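Local coordinates for protein peroxisomal acyl-coenzyme A oxidase 1 (Arabidopsis thaliana, PDB 1W07) that catalyses the FAD-dependent desaturation of medium- and long-chain acyl-CoAs to 2-trans-enoyl-CoAs, reducing molecular oxygen to hydrogen peroxide during peroxisomal beta-oxidation, at residues A486-A491 with C527-V532; A456-A461 with R490-A495; N219-D224 with F241-H246. The protein carries 1 engineered substitution. All blocks are in the same frame, centred on the assembly; numbering follows the deposited sequence.

Contact 1 of 3, residues A486-A491 with C527-V532; sequences AFEARA and CQLIVV
One face of the F487 ring takes a methyl of V532: CG2 sits 4.0 Å from the ring centroid, displaced toward the CD2-CE2 side of the rim, a CH-pi contact in which the two side chains cross at about a right angle. F571 meets the same ring edge-to-face. The guanidinium of R490 is used at its edge instead, where Q528 OE1 lies close to its plane. NH1 and NH2 both donate to this one oxygen, at 2.8 Å from NH1 and 3.0 Å from NH2, a forked, end-on grip with the amide plane turned 34° from the guanidinium. CG of R490 is anti to the backbone N, and a bend at chi2 swings the chain toward Q528, whose own chain is extended. NH2 also forms a salt bridge with D570, a charge likely to steady the positive end within a buried setting. An alanine in place of R490 would remove both donors to Q528 OE1 and the salt bridge to D570, and would probably leave the amide oxygen and the carboxylate less well satisfied. Away from the polar pair, L529 reaches across to helix 480-503: its CD1 lies 3.6 Å from F487 CB and 3.5 Å from the aliphatic CG of E488. The two helices, 480-503 and 516-538, run nearly antiparallel in the helical C-terminal part of the enzyme, their local axes 9.3 Å apart and crossing at -165°. Helix 548-566 packs on Q528, V531 and V532, helix 370-398 lies against Q528, I530 and V531, and the short helix 568-572 closes over A486 and R490.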
ATOM      1  N   ALA B 486     -10.339  22.288  19.835  1.00 22.96           N
ATOM      2  CA  ALA B 486     -11.086  21.384  18.969  1.00 21.89           C
ATOM      3  C   ALA B 486     -10.596  19.940  19.086  1.00 20.30           C
ATOM      4  O   ALA B 486     -11.405  19.026  19.250  1.00 18.66           O
ATOM      5  CB  ALA B 486     -10.982  21.842  17.535  1.00 23.24           C
ATOM      6  N   PHE B 487      -9.282  19.725  18.998  1.00 21.94           N
ATOM      7  CA  PHE B 487      -8.728  18.366  19.095  1.00 21.89           C
ATOM      8  C   PHE B 487      -8.853  17.748  20.491  1.00 22.15           C
ATOM      9  O   PHE B 487      -9.072  16.545  20.618  1.00 23.06           O
ATOM     10  CB  PHE B 487      -7.258  18.343  18.662  1.00 23.13           C
ATOM     11  CG  PHE B 487      -7.064  18.233  17.171  1.00 22.08           C
ATOM     12  CD1 PHE B 487      -7.346  19.306  16.332  1.00 21.96           C
ATOM     13  CD2 PHE B 487      -6.623  17.040  16.606  1.00 22.48           C
ATOM     14  CE1 PHE B 487      -7.197  19.193  14.954  1.00 19.38           C
ATOM     15  CE2 PHE B 487      -6.466  16.913  15.232  1.00 21.84           C
ATOM     16  CZ  PHE B 487      -6.757  17.994  14.403  1.00 23.36           C
ATOM     17  N   GLU B 488      -8.702  18.558  21.535  1.00 22.93           N
ATOM     18  CA  GLU B 488      -8.816  18.045  22.902  1.00 26.17           C
ATOM     19  C   GLU B 488     -10.258  17.624  23.158  1.00 27.25           C
ATOM     20  O   GLU B 488     -10.514  16.542  23.677  1.00 28.51           O
ATOM     21  CB  GLU B 488      -8.383  19.100  23.928  1.00 25.61           C
ATOM     22  CG  GLU B 488      -6.925  19.525  23.825  1.00 25.98           C
ATOM     23  CD  GLU B 488      -6.540  20.544  24.880  1.00 28.59           C
ATOM     24  OE1 GLU B 488      -7.419  21.325  25.293  1.00 31.51           O
ATOM     25  OE2 GLU B 488      -5.358  20.581  25.281  1.00 30.94           O
ATOM     26  N   ALA B 489     -11.199  18.478  22.777  1.00 28.56           N
ATOM     27  CA  ALA B 489     -12.615  18.172  22.951  1.00 29.69           C
ATOM     28  C   ALA B 489     -13.012  16.912  22.184  1.00 30.15           C
ATOM     29  O   ALA B 489     -13.688  16.031  22.713  1.00 31.11           O
ATOM     30  CB  ALA B 489     -13.460  19.344  22.478  1.00 31.83           C
ATOM     31  N   ARG B 490     -12.591  16.830  20.930  1.00 26.88           N
ATOM     32  CA  ARG B 490     -12.903  15.679  20.099  1.00 26.51           C
ATOM     33  C   ARG B 490     -12.386  14.368  20.702  1.00 24.88           C
ATOM     34  O   ARG B 490     -13.097  13.362  20.727  1.00 26.07           O
ATOM     35  CB  ARG B 490     -12.326  15.902  18.695  1.00 26.96           C
ATOM     36  CG  ARG B 490     -12.340  14.680  17.804  1.00 28.78           C
ATOM     37  CD  ARG B 490     -10.922  14.196  17.552  1.00 29.62           C
ATOM     38  NE  ARG B 490     -10.870  13.098  16.575  1.00 26.93           N
ATOM     39  CZ  ARG B 490      -9.778  12.792  15.880  1.00 24.54           C
ATOM     40  NH1 ARG B 490      -8.663  13.501  16.048  1.00 20.28           N
ATOM     41  NH2 ARG B 490      -9.795  11.790  15.020  1.00 21.50           N
ATOM     42  N   ALA B 491     -11.155  14.388  21.201  1.00 23.59           N
ATOM     43  CA  ALA B 491     -10.549  13.207  21.811  1.00 23.40           C
ATOM     44  C   ALA B 491     -11.229  12.850  23.132  1.00 26.18           C
ATOM     45  O   ALA B 491     -11.607  11.700  23.358  1.00 25.07           O
ATOM     46  CB  ALA B 491      -9.070  13.446  22.047  1.00 20.79           C
ATOM     47  N   CYS B 527      -3.769  10.274  20.261  1.00 16.39           N
ATOM     48  CA  CYS B 527      -2.423  10.355  19.685  1.00 16.40           C
ATOM     49  C   CYS B 527      -2.281  11.504  18.691  1.00 14.14           C
ATOM     50  O   CYS B 527      -1.217  12.129  18.622  1.00 14.80           O
ATOM     51  CB  CYS B 527      -2.059   9.054  18.984  1.00 17.45           C
ATOM     52  SG  CYS B 527      -1.971   7.676  20.110  1.00 18.82           S
ATOM     53  N   GLN B 528      -3.332  11.779  17.913  1.00 13.46           N
ATOM     54  CA  GLN B 528      -3.276  12.868  16.936  1.00 16.13           C
ATOM     55  C   GLN B 528      -3.195  14.204  17.661  1.00 16.76           C
ATOM     56  O   GLN B 528      -2.470  15.106  17.237  1.00 19.24           O
ATOM     57  CB  GLN B 528      -4.500  12.829  16.005  1.00 16.66           C
ATOM     58  CG  GLN B 528      -4.505  11.613  15.071  1.00 14.09           C
ATOM     59  CD  GLN B 528      -5.789  11.463  14.269  1.00 15.91           C
ATOM     60  OE1 GLN B 528      -6.862  11.903  14.691  1.00 13.02           O
ATOM     61  NE2 GLN B 528      -5.695  10.789  13.127  1.00 15.47           N
ATOM     62  N   LEU B 529      -3.948  14.330  18.749  1.00 18.37           N
ATOM     63  CA  LEU B 529      -3.926  15.555  19.549  1.00 18.89           C
ATOM     64  C   LEU B 529      -2.487  15.796  20.006  1.00 19.53           C
ATOM     65  O   LEU B 529      -1.989  16.912  19.930  1.00 21.93           O
ATOM     66  CB  LEU B 529      -4.829  15.403  20.771  1.00 17.73           C
ATOM     67  CG  LEU B 529      -4.637  16.415  21.906  1.00 24.09           C
ATOM     68  CD1 LEU B 529      -4.951  17.840  21.441  1.00 18.13           C
ATOM     69  CD2 LEU B 529      -5.538  16.013  23.062  1.00 22.88           C
ATOM     70  N   ILE B 530      -1.822  14.740  20.478  1.00 17.28           N
ATOM     71  CA  ILE B 530      -0.440  14.863  20.931  1.00 14.05           C
ATOM     72  C   ILE B 530       0.472  15.400  19.805  1.00 18.12           C
ATOM     73  O   ILE B 530       1.285  16.306  20.026  1.00 16.34           O
ATOM     74  CB  ILE B 530       0.084  13.495  21.427  1.00 15.04           C
ATOM     75  CG1 ILE B 530      -0.680  13.070  22.692  1.00 18.97           C
ATOM     76  CG2 ILE B 530       1.577  13.562  21.685  1.00 15.79           C
ATOM     77  CD1 ILE B 530      -0.299  11.686  23.241  1.00 13.33           C
ATOM     78  N   VAL B 531       0.348  14.843  18.601  1.00 17.58           N
ATOM     79  CA  VAL B 531       1.176  15.281  17.486  1.00 15.09           C
ATOM     80  C   VAL B 531       0.881  16.751  17.177  1.00 13.66           C
ATOM     81  O   VAL B 531       1.790  17.561  16.994  1.00 16.09           O
ATOM     82  CB  VAL B 531       0.912  14.405  16.225  1.00 18.76           C
ATOM     83  CG1 VAL B 531       1.808  14.859  15.081  1.00 17.31           C
ATOM     84  CG2 VAL B 531       1.176  12.931  16.537  1.00 15.27           C
ATOM     85  N   VAL B 532      -0.393  17.106  17.133  1.00 16.52           N
ATOM     86  CA  VAL B 532      -0.765  18.484  16.840  1.00 17.78           C
ATOM     87  C   VAL B 532      -0.235  19.452  17.893  1.00 18.77           C
ATOM     88  O   VAL B 532       0.282  20.522  17.555  1.00 18.21           O
ATOM     89  CB  VAL B 532      -2.296  18.658  16.753  1.00 19.62           C
ATOM     90  CG1 VAL B 532      -2.627  20.130  16.549  1.00 21.10           C
ATOM     91  CG2 VAL B 532      -2.868  17.832  15.613  1.00 20.21           C
TER

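Contact 2 of 3, residues A456-A461 with R490-A495; sequences AYMGRA and RALRMA
L492 makes the tight part of this contact. Its CG is anti to the backbone N, which carries the branched end out toward 456-461, and CD2 comes to 3.4 Å from A461 CA and 3.5 Å from A461 CB. The other methyl, CD1, is held less closely, 4.1 Å from M458 CA. Y457 slides past L492 in the opposite direction. Its chi1 of 74° puts CG in the crowded position between the backbone N and the carbonyl carbon, and the ring presents its CE1 edge to L492, 4.0 Å from CB, with the backbone N of L492 near the ring plane. The tip of the tyrosine continues to A491, where OH rests 3.7 Å from CB, while its polar need is met by a hydrogen bond to H526 ND1. In the fold, this is a 3-10 turn in the loop between helices 427-443 and 461-464, packed against helix 480-503, with R460 at the N-cap of 461-464. CG of M458 lies over one face of the Y457 ring, and its chain then runs on to a loose touch, CE to A495 CB at 4.3 Å, on the side backed by L438, T441 and V442 of helix 427-443. Toward solvent, beside the close L492-A461 touch, G459 and R460 are exposed and add almost nothing to the packing; the guanidinium of R460 reaches E488 of helix 480-503 in a long, weak ion pair.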
ATOM      1  N   ALA B 456      -3.496  15.891  30.524  1.00 39.01           N
ATOM      2  CA  ALA B 456      -3.920  16.993  31.379  1.00 39.66           C
ATOM      3  C   ALA B 456      -5.242  17.584  30.898  1.00 39.14           C
ATOM      4  O   ALA B 456      -6.111  17.929  31.702  1.00 38.08           O
ATOM      5  CB  ALA B 456      -2.844  18.070  31.409  1.00 39.36           C
ATOM      6  N   TYR B 457      -5.396  17.690  29.583  1.00 37.26           N
ATOM      7  CA  TYR B 457      -6.615  18.248  29.019  1.00 35.51           C
ATOM      8  C   TYR B 457      -7.834  17.476  29.479  1.00 37.33           C
ATOM      9  O   TYR B 457      -8.927  18.029  29.585  1.00 39.32           O
ATOM     10  CB  TYR B 457      -6.543  18.230  27.487  1.00 35.17           C
ATOM     11  CG  TYR B 457      -6.704  16.853  26.867  1.00 32.70           C
ATOM     12  CD1 TYR B 457      -7.922  16.447  26.320  1.00 31.81           C
ATOM     13  CD2 TYR B 457      -5.639  15.956  26.833  1.00 32.87           C
ATOM     14  CE1 TYR B 457      -8.076  15.176  25.748  1.00 30.83           C
ATOM     15  CE2 TYR B 457      -5.779  14.680  26.267  1.00 33.16           C
ATOM     16  CZ  TYR B 457      -6.998  14.298  25.728  1.00 32.80           C
ATOM     17  OH  TYR B 457      -7.133  13.035  25.195  1.00 32.17           O
ATOM     18  N   MET B 458      -7.644  16.189  29.743  1.00 39.53           N
ATOM     19  CA  MET B 458      -8.751  15.346  30.173  1.00 42.66           C
ATOM     20  C   MET B 458      -9.283  15.820  31.513  1.00 43.40           C
ATOM     21  O   MET B 458     -10.329  15.366  31.966  1.00 43.59           O
ATOM     22  CB  MET B 458      -8.308  13.882  30.266  1.00 42.19           C
ATOM     23  CG  MET B 458      -7.888  13.280  28.928  1.00 43.38           C
ATOM     24  SD  MET B 458      -7.407  11.544  29.039  1.00 42.36           S
ATOM     25  CE  MET B 458      -9.030  10.746  28.776  1.00 35.96           C
ATOM     26  N   GLY B 459      -8.557  16.741  32.139  1.00 44.59           N
ATOM     27  CA  GLY B 459      -8.981  17.276  33.418  1.00 48.49           C
ATOM     28  C   GLY B 459      -9.961  18.422  33.234  1.00 48.63           C
ATOM     29  O   GLY B 459     -10.854  18.632  34.054  1.00 50.05           O
ATOM     30  N   ARG B 460      -9.792  19.165  32.145  1.00 48.53           N
ATOM     31  CA  ARG B 460     -10.657  20.296  31.850  1.00 47.21           C
ATOM     32  C   ARG B 460     -11.892  19.867  31.066  1.00 47.81           C
ATOM     33  O   ARG B 460     -12.346  20.580  30.163  1.00 47.23           O
ATOM     34  CB  ARG B 460      -9.879  21.360  31.067  1.00 48.31           C
ATOM     35  CG  ARG B 460      -8.777  22.015  31.886  1.00 50.09           C
ATOM     36  CD  ARG B 460      -8.023  23.099  31.121  1.00 51.60           C
ATOM     37  NE  ARG B 460      -6.908  22.582  30.329  1.00 52.86           N
ATOM     38  CZ  ARG B 460      -7.022  22.041  29.120  1.00 52.64           C
ATOM     39  NH1 ARG B 460      -8.212  21.939  28.540  1.00 52.91           N
ATOM     40  NH2 ARG B 460      -5.941  21.608  28.487  1.00 51.04           N
ATOM     41  N   ALA B 461     -12.440  18.707  31.417  1.00 46.28           N
ATOM     42  CA  ALA B 461     -13.627  18.173  30.757  1.00 46.69           C
ATOM     43  C   ALA B 461     -14.831  19.104  30.921  1.00 48.03           C
ATOM     44  O   ALA B 461     -15.868  18.917  30.278  1.00 45.85           O
ATOM     45  CB  ALA B 461     -13.954  16.793  31.328  1.00 46.98           C
ATOM     46  N   ARG B 490     -12.591  16.830  20.930  1.00 26.88           N
ATOM     47  CA  ARG B 490     -12.903  15.679  20.099  1.00 26.51           C
ATOM     48  C   ARG B 490     -12.386  14.368  20.702  1.00 24.88           C
ATOM     49  O   ARG B 490     -13.097  13.362  20.727  1.00 26.07           O
ATOM     50  CB  ARG B 490     -12.326  15.902  18.695  1.00 26.96           C
ATOM     51  CG  ARG B 490     -12.340  14.680  17.804  1.00 28.78           C
ATOM     52  CD  ARG B 490     -10.922  14.196  17.552  1.00 29.62           C
ATOM     53  NE  ARG B 490     -10.870  13.098  16.575  1.00 26.93           N
ATOM     54  CZ  ARG B 490      -9.778  12.792  15.880  1.00 24.54           C
ATOM     55  NH1 ARG B 490      -8.663  13.501  16.048  1.00 20.28           N
ATOM     56  NH2 ARG B 490      -9.795  11.790  15.020  1.00 21.50           N
ATOM     57  N   ALA B 491     -11.155  14.388  21.201  1.00 23.59           N
ATOM     58  CA  ALA B 491     -10.549  13.207  21.811  1.00 23.40           C
ATOM     59  C   ALA B 491     -11.229  12.850  23.132  1.00 26.18           C
ATOM     60  O   ALA B 491     -11.607  11.700  23.358  1.00 25.07           O
ATOM     61  CB  ALA B 491      -9.070  13.446  22.047  1.00 20.79           C
ATOM     62  N   LEU B 492     -11.375  13.843  24.004  1.00 26.49           N
ATOM     63  CA  LEU B 492     -12.009  13.638  25.302  1.00 27.99           C
ATOM     64  C   LEU B 492     -13.437  13.131  25.124  1.00 26.19           C
ATOM     65  O   LEU B 492     -13.865  12.213  25.812  1.00 27.30           O
ATOM     66  CB  LEU B 492     -12.022  14.948  26.100  1.00 28.18           C
ATOM     67  CG  LEU B 492     -12.732  14.923  27.464  1.00 28.94           C
ATOM     68  CD1 LEU B 492     -12.113  13.871  28.365  1.00 30.65           C
ATOM     69  CD2 LEU B 492     -12.611  16.289  28.107  1.00 33.04           C
ATOM     70  N   ARG B 493     -14.160  13.749  24.198  1.00 24.80           N
ATOM     71  CA  ARG B 493     -15.531  13.376  23.913  1.00 24.90           C
ATOM     72  C   ARG B 493     -15.636  11.905  23.511  1.00 25.06           C
ATOM     73  O   ARG B 493     -16.491  11.171  24.014  1.00 23.28           O
ATOM     74  CB  ARG B 493     -16.081  14.269  22.800  1.00 27.19           C
ATOM     75  CG  ARG B 493     -17.399  13.813  22.201  1.00 33.46           C
ATOM     76  CD  ARG B 493     -18.544  13.930  23.179  1.00 36.82           C
ATOM     77  NE  ARG B 493     -19.623  14.765  22.644  1.00 42.28           N
ATOM     78  CZ  ARG B 493     -20.797  14.930  23.242  1.00 40.70           C
ATOM     79  NH1 ARG B 493     -21.036  14.321  24.396  1.00 40.54           N
ATOM     80  NH2 ARG B 493     -21.721  15.708  22.698  1.00 41.84           N
ATOM     81  N   MET B 494     -14.770  11.480  22.600  1.00 22.69           N
ATOM     82  CA  MET B 494     -14.768  10.094  22.147  1.00 23.13           C
ATOM     83  C   MET B 494     -14.437   9.132  23.284  1.00 20.04           C
ATOM     84  O   MET B 494     -15.044   8.077  23.404  1.00 23.40           O
ATOM     85  CB  MET B 494     -13.762   9.911  20.992  1.00 23.13           C
ATOM     86  CG  MET B 494     -14.168  10.646  19.718  1.00 23.58           C
ATOM     87  SD  MET B 494     -12.926  10.661  18.392  1.00 20.65           S
ATOM     88  CE  MET B 494     -13.209   9.086  17.618  1.00 15.30           C
ATOM     89  N   ALA B 495     -13.475   9.503  24.117  1.00 19.48           N
ATOM     90  CA  ALA B 495     -13.069   8.658  25.238  1.00 21.95           C
ATOM     91  C   ALA B 495     -14.181   8.552  26.288  1.00 25.48           C
ATOM     92  O   ALA B 495     -14.488   7.457  26.768  1.00 23.76           O
ATOM     93  CB  ALA B 495     -11.818   9.209  25.873  1.00 19.34           C
TER

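Contact 3 of 3, residues N219-D224 with F241-H246; sequences NITVGD and FLMFDH
Strands 220-224 and 241-244 run antiparallel, 173° between their directions and 4.7 Å between their axes, with T221-M243 and G223-F241 as hydrogen-bonded pairs and I220-F244 and V222-L242 as non-hydrogen-bonded ones. T221 and M243 exchange two backbone bonds, nearly straight from T221 N and a little bent from M243 N; in the G223-F241 pair the bond from F241 N is short, though its donor stands above the carbonyl plane of G223, and that from G223 N is weak. Beyond the strand ends D245 N still donates to N219 O. F241 has a chi1 of 58°, the crowded position, which folds its ring back across the neighbouring strand: G223 CA lies 3.8 Å from the centroid, 25° off the ring normal, in a CH-pi contact. With no side chain, G223 leaves room for the ring to lie directly on the backbone. The ring edge faces D224 O, 3.4 Å from CE2, and T221 CG2 lies at another part of it. T221 and M243 point the same way on this face, CG2 to CE 3.7 Å. These strands belong to a three-stranded antiparallel sheet of the acyl-CoA dehydrogenase-like middle domain, in which 240-244 is central, and the L242 side chain is about 10 Å from the bound FAD. On the opposite face L242 CD1 nests between I220 and V222, and I220 lies alongside F244, I220 CD1 3.7 Å from F244 CD2. At the exposed end one water donates to both N219 OD1, at 2.7 Å, and D245 OD2, at 2.6 Å. At the dimer interface F630 of the second subunit meets F241 edge-to-face and packs on M243, and N639 OD1 of that subunit accepts from D224 N, whose carboxylate R58 and G226 N bind.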
ATOM      1  N   ASN B 219      22.392 -29.953  18.131  1.00 23.00           N
ATOM      2  CA  ASN B 219      20.977 -29.794  18.464  1.00 25.54           C
ATOM      3  C   ASN B 219      20.364 -28.450  18.063  1.00 25.96           C
ATOM      4  O   ASN B 219      19.254 -28.101  18.481  1.00 24.37           O
ATOM      5  CB  ASN B 219      20.772 -30.042  19.955  1.00 24.90           C
ATOM      6  CG  ASN B 219      21.183 -31.446  20.363  1.00 29.36           C
ATOM      7  OD1 ASN B 219      20.861 -32.417  19.675  1.00 28.09           O
ATOM      8  ND2 ASN B 219      21.894 -31.561  21.477  1.00 31.25           N
ATOM      9  N   ILE B 220      21.083 -27.701  17.237  1.00 24.46           N
ATOM     10  CA  ILE B 220      20.609 -26.409  16.770  1.00 23.45           C
ATOM     11  C   ILE B 220      20.145 -26.507  15.324  1.00 23.61           C
ATOM     12  O   ILE B 220      20.908 -26.906  14.450  1.00 24.53           O
ATOM     13  CB  ILE B 220      21.725 -25.337  16.857  1.00 25.01           C
ATOM     14  CG1 ILE B 220      22.090 -25.071  18.319  1.00 23.86           C
ATOM     15  CG2 ILE B 220      21.268 -24.039  16.179  1.00 21.87           C
ATOM     16  CD1 ILE B 220      20.987 -24.400  19.117  1.00 26.29           C
ATOM     17  N   THR B 221      18.888 -26.143  15.086  1.00 24.05           N
ATOM     18  CA  THR B 221      18.311 -26.136  13.741  1.00 22.20           C
ATOM     19  C   THR B 221      18.039 -24.667  13.418  1.00 21.31           C
ATOM     20  O   THR B 221      17.199 -24.037  14.062  1.00 19.52           O
ATOM     21  CB  THR B 221      16.999 -26.926  13.697  1.00 23.95           C
ATOM     22  OG1 THR B 221      17.256 -28.296  14.019  1.00 25.74           O
ATOM     23  CG2 THR B 221      16.368 -26.855  12.316  1.00 23.96           C
ATOM     24  N   VAL B 222      18.762 -24.127  12.440  1.00 17.18           N
ATOM     25  CA  VAL B 222      18.609 -22.723  12.064  1.00 18.66           C
ATOM     26  C   VAL B 222      18.629 -22.520  10.549  1.00 19.75           C
ATOM     27  O   VAL B 222      19.266 -23.275   9.817  1.00 21.49           O
ATOM     28  CB  VAL B 222      19.720 -21.850  12.725  1.00 18.65           C
ATOM     29  CG1 VAL B 222      21.103 -22.308  12.251  1.00 20.07           C
ATOM     30  CG2 VAL B 222      19.502 -20.378  12.409  1.00 17.18           C
ATOM     31  N   GLY B 223      17.924 -21.495  10.078  1.00 18.80           N
ATOM     32  CA  GLY B 223      17.880 -21.225   8.653  1.00 15.67           C
ATOM     33  C   GLY B 223      17.122 -19.943   8.372  1.00 16.42           C
ATOM     34  O   GLY B 223      16.667 -19.274   9.302  1.00 13.42           O
ATOM     35  N   ASP B 224      16.990 -19.618   7.088  1.00 12.56           N
ATOM     36  CA  ASP B 224      16.291 -18.418   6.635  1.00 13.69           C
ATOM     37  C   ASP B 224      14.824 -18.743   6.401  1.00 14.41           C
ATOM     38  O   ASP B 224      14.489 -19.824   5.917  1.00 11.84           O
ATOM     39  CB  ASP B 224      16.967 -17.902   5.354  1.00 14.32           C
ATOM     40  CG  ASP B 224      16.356 -16.617   4.834  1.00 18.27           C
ATOM     41  OD1 ASP B 224      15.367 -16.695   4.076  1.00 21.77           O
ATOM     42  OD2 ASP B 224      16.857 -15.528   5.191  1.00 17.04           O
ATOM     43  N   PHE B 241      14.662 -18.857  11.289  1.00 18.67           N
ATOM     44  CA  PHE B 241      13.913 -19.667  12.224  1.00 15.76           C
ATOM     45  C   PHE B 241      14.961 -20.359  13.079  1.00 16.69           C
ATOM     46  O   PHE B 241      16.139 -20.394  12.722  1.00 15.34           O
ATOM     47  CB  PHE B 241      13.019 -20.661  11.477  1.00 17.06           C
ATOM     48  CG  PHE B 241      13.761 -21.574  10.555  1.00 19.52           C
ATOM     49  CD1 PHE B 241      14.431 -22.693  11.043  1.00 17.64           C
ATOM     50  CD2 PHE B 241      13.769 -21.328   9.182  1.00 16.86           C
ATOM     51  CE1 PHE B 241      15.102 -23.563  10.165  1.00 15.95           C
ATOM     52  CE2 PHE B 241      14.429 -22.181   8.307  1.00 15.90           C
ATOM     53  CZ  PHE B 241      15.101 -23.309   8.807  1.00 14.97           C
ATOM     54  N   LEU B 242      14.542 -20.888  14.218  1.00 19.58           N
ATOM     55  CA  LEU B 242      15.480 -21.545  15.119  1.00 21.45           C
ATOM     56  C   LEU B 242      14.746 -22.493  16.040  1.00 20.48           C
ATOM     57  O   LEU B 242      13.764 -22.113  16.674  1.00 23.51           O
ATOM     58  CB  LEU B 242      16.221 -20.498  15.956  1.00 21.14           C
ATOM     59  CG  LEU B 242      17.132 -20.969  17.105  1.00 23.14           C
ATOM     60  CD1 LEU B 242      18.233 -21.862  16.568  1.00 23.62           C
ATOM     61  CD2 LEU B 242      17.731 -19.755  17.797  1.00 22.39           C
ATOM     62  N   MET B 243      15.226 -23.728  16.111  1.00 22.89           N
ATOM     63  CA  MET B 243      14.620 -24.740  16.967  1.00 22.60           C
ATOM     64  C   MET B 243      15.731 -25.333  17.841  1.00 23.29           C
ATOM     65  O   MET B 243      16.868 -25.484  17.393  1.00 21.75           O
ATOM     66  CB  MET B 243      13.972 -25.859  16.127  1.00 23.37           C
ATOM     67  CG  MET B 243      12.832 -25.427  15.174  1.00 27.82           C
ATOM     68  SD  MET B 243      11.790 -26.809  14.562  1.00 37.85           S
ATOM     69  CE  MET B 243      12.962 -27.741  13.606  1.00 33.13           C
ATOM     70  N   PHE B 244      15.408 -25.651  19.090  1.00 25.26           N
ATOM     71  CA  PHE B 244      16.379 -26.241  19.995  1.00 23.97           C
ATOM     72  C   PHE B 244      15.921 -27.640  20.390  1.00 24.27           C
ATOM     73  O   PHE B 244      14.769 -27.826  20.784  1.00 24.29           O
ATOM     74  CB  PHE B 244      16.533 -25.405  21.265  1.00 19.46           C
ATOM     75  CG  PHE B 244      16.679 -23.935  21.016  1.00 20.35           C
ATOM     76  CD1 PHE B 244      15.557 -23.134  20.831  1.00 20.65           C
ATOM     77  CD2 PHE B 244      17.934 -23.346  20.990  1.00 20.82           C
ATOM     78  CE1 PHE B 244      15.679 -21.768  20.626  1.00 22.15           C
ATOM     79  CE2 PHE B 244      18.070 -21.977  20.788  1.00 22.15           C
ATOM     80  CZ  PHE B 244      16.942 -21.188  20.606  1.00 21.02           C
ATOM     81  N   ASP B 245      16.805 -28.628  20.268  1.00 26.84           N
ATOM     82  CA  ASP B 245      16.465 -29.993  20.667  1.00 27.10           C
ATOM     83  C   ASP B 245      17.183 -30.217  21.996  1.00 26.71           C
ATOM     84  O   ASP B 245      18.267 -30.789  22.038  1.00 28.32           O
ATOM     85  CB  ASP B 245      16.948 -31.020  19.635  1.00 26.02           C
ATOM     86  CG  ASP B 245      16.452 -32.430  19.941  1.00 29.95           C
ATOM     87  OD1 ASP B 245      15.949 -32.640  21.061  1.00 25.12           O
ATOM     88  OD2 ASP B 245      16.556 -33.326  19.072  1.00 28.93           O
ATOM     89  N   HIS B 246      16.577 -29.737  23.077  1.00 28.45           N
ATOM     90  CA  HIS B 246      17.153 -29.865  24.409  1.00 29.09           C
ATOM     91  C   HIS B 246      18.585 -29.327  24.469  1.00 30.67           C
ATOM     92  O   HIS B 246      19.497 -30.002  24.953  1.00 32.97           O
ATOM     93  CB  HIS B 246      17.116 -31.331  24.852  1.00 27.75           C
ATOM     94  CG  HIS B 246      15.733 -31.901  24.913  1.00 26.98           C
ATOM     95  ND1 HIS B 246      14.802 -31.493  25.844  1.00 26.54           N
ATOM     96  CD2 HIS B 246      15.113 -32.823  24.140  1.00 26.00           C
ATOM     97  CE1 HIS B 246      13.666 -32.136  25.637  1.00 25.96           C
ATOM     98  NE2 HIS B 246      13.830 -32.950  24.610  1.00 25.74           N
TER
HETATM   99  O   HOH W   1      18.816 -32.963  17.946  1.00 37.15           O

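Contacts 1 and 2 share helix 480-503 and touch each other: both include R490 and A491, although R490 works only in contact 1, L529 packs on Y457, and E488 pairs weakly with R460. Both are largely buried, but contact 1 joins two helices and combines apolar packing with a charged grip on an amide, whereas contact 2 sets a 3-10 turn against a helix, is apolar between its segments and opens to solvent beside A461. Contact 3 is of another kind, a strand pair in the middle domain held mainly by backbone hydrogen bonds, partly exposed and partly covered by the second subunit. Its nearest atoms are about 33 Å from contact 1 and about 39 Å from contact 2.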